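Delta-1-pyrroline-5-carboxylate dehydrogenase, mitochondrial (Mus musculus, PDB 4E3X) catalyses the NAD(+)-dependent oxidation of L-glutamate gamma-semialdehyde to glutamate, the second step of mitochondrial proline degradation. Local coordinates at residues V229-Y243 and N257-F269. Residues are numbered along the deposited sequence; the frame is centred on the assembly and turned at random.
Sequences VVLWKPSDTAMLASY and NIIQFVPADGPTF
Phe261 and Trp232, paired side by side on neighbouring parallel strands, illustrate how a beta-alpha-beta crossover is packed beneath its own helix. Both side chains leave on the helix-facing side of the sheet, yet their rings are nearly perpendicular, at 88°: the edge of Phe261 meets one face of the indole in a T-shaped contact, with Phe261 CD1 3.9 Å from Trp232 CE3. The same phenyl ring is met by three further residues of 229-243. Tyr243 lays CD2 over one of its faces, 3.5 Å from Phe261 CE2, the two ring planes inclined at 54°, while Pro234 CG presses obliquely on CE1. Met239, its chain folded at chi2 and chi3, brings SD to 3.7 Å from Phe261 CZ, an oblique Met-aromatic contact, and also touches Pro263 CG. Tyr246 completes the cluster.

Beneath this cluster runs a regular parallel ladder. Val230 and Trp232 each donate and accept, and the bond from Gln260 N to Val230 O (2.8 Å) is almost straight at 173°.

On the opposite side of the sheet Leu231 CD1 meets Gln260 CG at 4.0 Å. On this side Phe269, from the start of helix 266-274, lies against Leu231 and Lys233, turning one face to Lys233 CB, 3.6 Å from the ring centroid in a CH-pi contact. The lysine chain then runs past Ala264 O to two waters bound by NZ; both also reach Asp236 OD1, whose partner oxygen OD2 is hydrogen-bonded to Tyr96 OH. Lys233 belongs to the NAD(+) site, and Trp232 NE1 bonds to Ser208 of the same site, so this Rossmann-type crossover borders the cofactor pocket.

Strand 230-233 is flanked by strand 203-207 and strand 259-261; helix 239-251 covers the aromatic face, and helix 99-118 touches Leu231 on the other.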
loop_
_atom_site.group_PDB
_atom_site.type_symbol
_atom_site.label_atom_id
_atom_site.label_comp_id
_atom_site.label_asym_id
_atom_site.label_seq_id
_atom_site.Cartn_x
_atom_site.Cartn_y
_atom_site.Cartn_z
ATOM N N VAL B 229 -15.022 7.965 -4.723
ATOM C CA VAL B 229 -16.145 8.571 -4.034
ATOM C C VAL B 229 -16.069 8.170 -2.562
ATOM O O VAL B 229 -15.560 7.103 -2.223
ATOM C CB VAL B 229 -17.501 8.196 -4.669
ATOM C CG1 VAL B 229 -17.575 8.738 -6.088
ATOM C CG2 VAL B 229 -17.728 6.690 -4.648
ATOM N N VAL B 230 -16.568 9.037 -1.692
ATOM C CA VAL B 230 -16.224 8.978 -0.279
ATOM C C VAL B 230 -17.428 9.250 0.610
ATOM O O VAL B 230 -18.207 10.173 0.345
ATOM C CB VAL B 230 -15.156 10.055 0.048
ATOM C CG1 VAL B 230 -14.812 10.076 1.534
ATOM C CG2 VAL B 230 -13.888 9.886 -0.808
ATOM N N LEU B 231 -17.582 8.437 1.653
ATOM C CA LEU B 231 -18.405 8.805 2.793
ATOM C C LEU B 231 -17.498 9.349 3.878
ATOM O O LEU B 231 -16.641 8.635 4.398
ATOM C CB LEU B 231 -19.194 7.609 3.332
ATOM C CG LEU B 231 -20.595 7.386 2.753
ATOM C CD1 LEU B 231 -20.544 7.080 1.263
ATOM C CD2 LEU B 231 -21.329 6.276 3.518
ATOM N N TRP B 232 -17.665 10.628 4.188
ATOM C CA TRP B 232 -16.858 11.279 5.207
ATOM C C TRP B 232 -17.638 11.425 6.500
ATOM O O TRP B 232 -18.625 12.157 6.552
ATOM C CB TRP B 232 -16.417 12.647 4.702
ATOM C CG TRP B 232 -15.568 13.433 5.654
ATOM C CD1 TRP B 232 -14.867 12.965 6.740
ATOM C CD2 TRP B 232 -15.315 14.838 5.590
ATOM N NE1 TRP B 232 -14.199 14.008 7.353
ATOM C CE2 TRP B 232 -14.478 15.166 6.677
ATOM C CE3 TRP B 232 -15.743 15.860 4.733
ATOM C CZ2 TRP B 232 -14.035 16.468 6.905
ATOM C CZ3 TRP B 232 -15.305 17.154 4.967
ATOM C CH2 TRP B 232 -14.467 17.444 6.048
ATOM N N LYS B 233 -17.187 10.698 7.526
ATOM C CA LYS B 233 -17.664 10.870 8.892
ATOM C C LYS B 233 -16.693 11.800 9.620
ATOM O O LYS B 233 -15.640 11.359 10.077
ATOM C CB LYS B 233 -17.737 9.520 9.618
ATOM C CG LYS B 233 -18.197 9.637 11.074
ATOM C CD LYS B 233 -17.463 8.620 11.972
ATOM C CE LYS B 233 -17.676 8.861 13.465
ATOM N NZ LYS B 233 -17.239 10.223 13.881
ATOM N N PRO B 234 -17.032 13.093 9.723
ATOM C CA PRO B 234 -16.137 14.011 10.434
ATOM C C PRO B 234 -16.241 13.828 11.944
ATOM O O PRO B 234 -17.185 13.216 12.440
ATOM C CB PRO B 234 -16.653 15.408 10.037
ATOM C CG PRO B 234 -17.697 15.174 8.991
ATOM C CD PRO B 234 -18.220 13.791 9.216
ATOM N N SER B 235 -15.278 14.384 12.665
ATOM C CA SER B 235 -15.284 14.324 14.114
ATOM C C SER B 235 -16.365 15.217 14.710
ATOM O O SER B 235 -16.477 16.391 14.342
ATOM C CB SER B 235 -13.941 14.790 14.643
ATOM O OG SER B 235 -14.002 14.976 16.040
ATOM N N ASP B 236 -17.152 14.668 15.638
ATOM C CA ASP B 236 -18.178 15.437 16.330
ATOM C C ASP B 236 -17.622 16.742 16.897
ATOM O O ASP B 236 -18.274 17.784 16.852
ATOM C CB ASP B 236 -18.748 14.644 17.508
ATOM C CG ASP B 236 -19.503 13.397 17.098
ATOM O OD1 ASP B 236 -19.664 13.119 15.894
ATOM O OD2 ASP B 236 -19.954 12.697 18.021
ATOM N N THR B 237 -16.419 16.669 17.453
ATOM C CA THR B 237 -15.841 17.802 18.165
ATOM C C THR B 237 -15.094 18.773 17.242
ATOM O O THR B 237 -14.513 19.752 17.715
ATOM C CB THR B 237 -14.955 17.323 19.339
ATOM O OG1 THR B 237 -14.221 16.167 18.935
ATOM C CG2 THR B 237 -15.816 16.910 20.519
ATOM N N ALA B 238 -15.174 18.531 15.930
ATOM C CA ALA B 238 -14.653 19.467 14.930
ATOM C C ALA B 238 -15.687 19.728 13.838
ATOM O O ALA B 238 -15.331 20.092 12.717
ATOM C CB ALA B 238 -13.359 18.942 14.309
ATOM N N MET B 239 -16.965 19.546 14.161
ATOM C CA MET B 239 -18.003 19.597 13.130
ATOM C C MET B 239 -18.104 20.947 12.409
ATOM O O MET B 239 -18.235 20.994 11.177
ATOM C CB MET B 239 -19.349 19.203 13.734
ATOM C CG MET B 239 -20.431 18.902 12.713
ATOM S SD MET B 239 -19.988 17.521 11.644
ATOM C CE MET B 239 -19.568 16.274 12.833
ATOM N N LEU B 240 -18.079 22.029 13.179
ATOM C CA LEU B 240 -18.242 23.369 12.633
ATOM C C LEU B 240 -17.200 23.667 11.545
ATOM O O LEU B 240 -17.548 24.054 10.425
ATOM C CB LEU B 240 -18.144 24.390 13.768
ATOM C CG LEU B 240 -18.431 25.847 13.413
ATOM C CD1 LEU B 240 -19.911 26.060 13.092
ATOM C CD2 LEU B 240 -17.974 26.761 14.557
ATOM N N ALA B 241 -15.921 23.461 11.855
ATOM C CA ALA B 241 -14.886 23.698 10.860
ATOM C C ALA B 241 -14.913 22.674 9.727
ATOM O O ALA B 241 -14.634 23.013 8.576
ATOM C CB ALA B 241 -13.506 23.736 11.507
ATOM N N SER B 242 -15.252 21.424 10.043
ATOM C CA SER B 242 -15.289 20.391 9.011
ATOM C C SER B 242 -16.341 20.695 7.953
ATOM O O SER B 242 -16.094 20.525 6.756
ATOM C CB SER B 242 -15.550 19.015 9.621
ATOM O OG SER B 242 -14.482 18.638 10.467
ATOM N N TYR B 243 -17.521 21.132 8.388
ATOM C CA TYR B 243 -18.566 21.490 7.434
ATOM C C TYR B 243 -18.162 22.711 6.606
ATOM O O TYR B 243 -18.503 22.801 5.424
ATOM C CB TYR B 243 -19.893 21.737 8.152
ATOM C CG TYR B 243 -21.076 21.866 7.223
ATOM C CD1 TYR B 243 -21.903 22.983 7.261
ATOM C CD2 TYR B 243 -21.383 20.857 6.318
ATOM C CE1 TYR B 243 -23.003 23.093 6.411
ATOM C CE2 TYR B 243 -22.470 20.961 5.466
ATOM C CZ TYR B 243 -23.278 22.068 5.519
ATOM O OH TYR B 243 -24.355 22.132 4.660
ATOM N N ASN B 257 -22.359 13.938 -4.756
ATOM C CA ASN B 257 -22.175 12.500 -4.539
ATOM C C ASN B 257 -20.739 12.007 -4.623
ATOM O O ASN B 257 -20.499 10.797 -4.624
ATOM C CB ASN B 257 -23.085 11.683 -5.450
ATOM C CG ASN B 257 -24.545 11.965 -5.181
ATOM O OD1 ASN B 257 -25.036 11.765 -4.062
ATOM N ND2 ASN B 257 -25.246 12.474 -6.191
ATOM N N ILE B 258 -19.783 12.929 -4.693
ATOM C CA ILE B 258 -18.376 12.541 -4.650
ATOM C C ILE B 258 -17.860 12.449 -3.204
ATOM O O ILE B 258 -17.160 11.496 -2.842
ATOM C CB ILE B 258 -17.501 13.476 -5.497
ATOM C CG1 ILE B 258 -18.058 13.567 -6.933
ATOM C CG2 ILE B 258 -16.032 13.023 -5.480
ATOM C CD1 ILE B 258 -18.381 12.209 -7.602
ATOM N N ILE B 259 -18.209 13.430 -2.372
ATOM C CA ILE B 259 -17.997 13.318 -0.932
ATOM C C ILE B 259 -19.349 13.527 -0.264
ATOM O O ILE B 259 -19.969 14.582 -0.426
ATOM C CB ILE B 259 -16.966 14.323 -0.377
ATOM C CG1 ILE B 259 -15.577 14.074 -0.990
ATOM C CG2 ILE B 259 -16.892 14.199 1.143
ATOM C CD1 ILE B 259 -14.541 15.105 -0.587
ATOM N N GLN B 260 -19.820 12.503 0.449
ATOM C CA GLN B 260 -21.044 12.593 1.227
ATOM C C GLN B 260 -20.666 13.005 2.645
ATOM O O GLN B 260 -19.767 12.418 3.252
ATOM C CB GLN B 260 -21.774 11.246 1.230
ATOM C CG GLN B 260 -21.891 10.586 -0.149
ATOM C CD GLN B 260 -22.905 11.245 -1.076
ATOM O OE1 GLN B 260 -23.007 12.471 -1.145
ATOM N NE2 GLN B 260 -23.639 10.420 -1.829
ATOM N N PHE B 261 -21.314 14.053 3.152
ATOM C CA PHE B 261 -20.987 14.591 4.467
ATOM C C PHE B 261 -21.905 13.914 5.474
ATOM O O PHE B 261 -23.087 14.266 5.592
ATOM C CB PHE B 261 -21.172 16.116 4.470
ATOM C CG PHE B 261 -20.618 16.789 5.694
ATOM C CD1 PHE B 261 -19.268 17.094 5.773
ATOM C CD2 PHE B 261 -21.452 17.137 6.755
ATOM C CE1 PHE B 261 -18.750 17.714 6.905
ATOM C CE2 PHE B 261 -20.950 17.753 7.885
ATOM C CZ PHE B 261 -19.599 18.046 7.960
ATOM N N VAL B 262 -21.375 12.908 6.168
ATOM C CA VAL B 262 -22.204 12.034 6.982
ATOM C C VAL B 262 -21.661 11.797 8.392
ATOM O O VAL B 262 -21.174 10.710 8.715
ATOM C CB VAL B 262 -22.510 10.696 6.263
ATOM C CG1 VAL B 262 -23.516 10.932 5.150
ATOM C CG2 VAL B 262 -21.243 10.059 5.708
ATOM N N PRO B 263 -21.789 12.812 9.257
ATOM C CA PRO B 263 -21.599 12.575 10.693
ATOM C C PRO B 263 -22.428 11.379 11.142
ATOM O O PRO B 263 -23.519 11.160 10.619
ATOM C CB PRO B 263 -22.160 13.849 11.336
ATOM C CG PRO B 263 -22.091 14.896 10.252
ATOM C CD PRO B 263 -22.302 14.164 8.970
ATOM N N ALA B 264 -21.922 10.615 12.107
ATOM C CA ALA B 264 -22.595 9.392 12.518
ATOM C C ALA B 264 -21.978 8.895 13.814
ATOM O O ALA B 264 -20.843 9.244 14.154
ATOM C CB ALA B 264 -22.462 8.321 11.431
ATOM N N ASP B 265 -22.725 8.066 14.527
ATOM C CA ASP B 265 -22.155 7.314 15.630
ATOM C C ASP B 265 -21.002 6.463 15.081
ATOM O O ASP B 265 -21.132 5.837 14.026
ATOM C CB ASP B 265 -23.240 6.439 16.249
ATOM C CG ASP B 265 -22.694 5.468 17.261
ATOM O OD1 ASP B 265 -22.346 5.907 18.372
ATOM O OD2 ASP B 265 -22.640 4.256 16.952
ATOM N N GLY B 266 -19.868 6.448 15.775
ATOM C CA GLY B 266 -18.689 5.762 15.269
ATOM C C GLY B 266 -18.902 4.290 14.964
ATOM O O GLY B 266 -18.663 3.842 13.839
ATOM N N PRO B 267 -19.339 3.521 15.970
ATOM C CA PRO B 267 -19.564 2.093 15.723
ATOM C C PRO B 267 -20.604 1.849 14.626
ATOM O O PRO B 267 -20.414 0.972 13.792
ATOM C CB PRO B 267 -20.055 1.595 17.083
ATOM C CG PRO B 267 -19.310 2.473 18.060
ATOM C CD PRO B 267 -19.358 3.840 17.412
ATOM N N THR B 268 -21.671 2.640 14.609
ATOM C CA THR B 268 -22.703 2.503 13.594
ATOM C C THR B 268 -22.141 2.731 12.184
ATOM O O THR B 268 -22.435 1.978 11.246
ATOM C CB THR B 268 -23.854 3.484 13.854
ATOM O OG1 THR B 268 -24.377 3.265 15.168
ATOM C CG2 THR B 268 -24.975 3.290 12.842
ATOM N N PHE B 269 -21.334 3.775 12.036
ATOM C CA PHE B 269 -20.710 4.090 10.759
ATOM C C PHE B 269 -19.813 2.935 10.314
ATOM O O PHE B 269 -19.897 2.477 9.171
ATOM C CB PHE B 269 -19.905 5.387 10.881
ATOM C CG PHE B 269 -19.285 5.834 9.590
ATOM C CD1 PHE B 269 -20.033 6.528 8.654
ATOM C CD2 PHE B 269 -17.960 5.549 9.305
ATOM C CE1 PHE B 269 -19.470 6.924 7.453
ATOM C CE2 PHE B 269 -17.400 5.952 8.121
ATOM C CZ PHE B 269 -18.151 6.636 7.194
HETATM O O HOH W 1 -19.533 12.164 13.343
HETATM O O HOH W 2 -19.161 10.120 16.194
#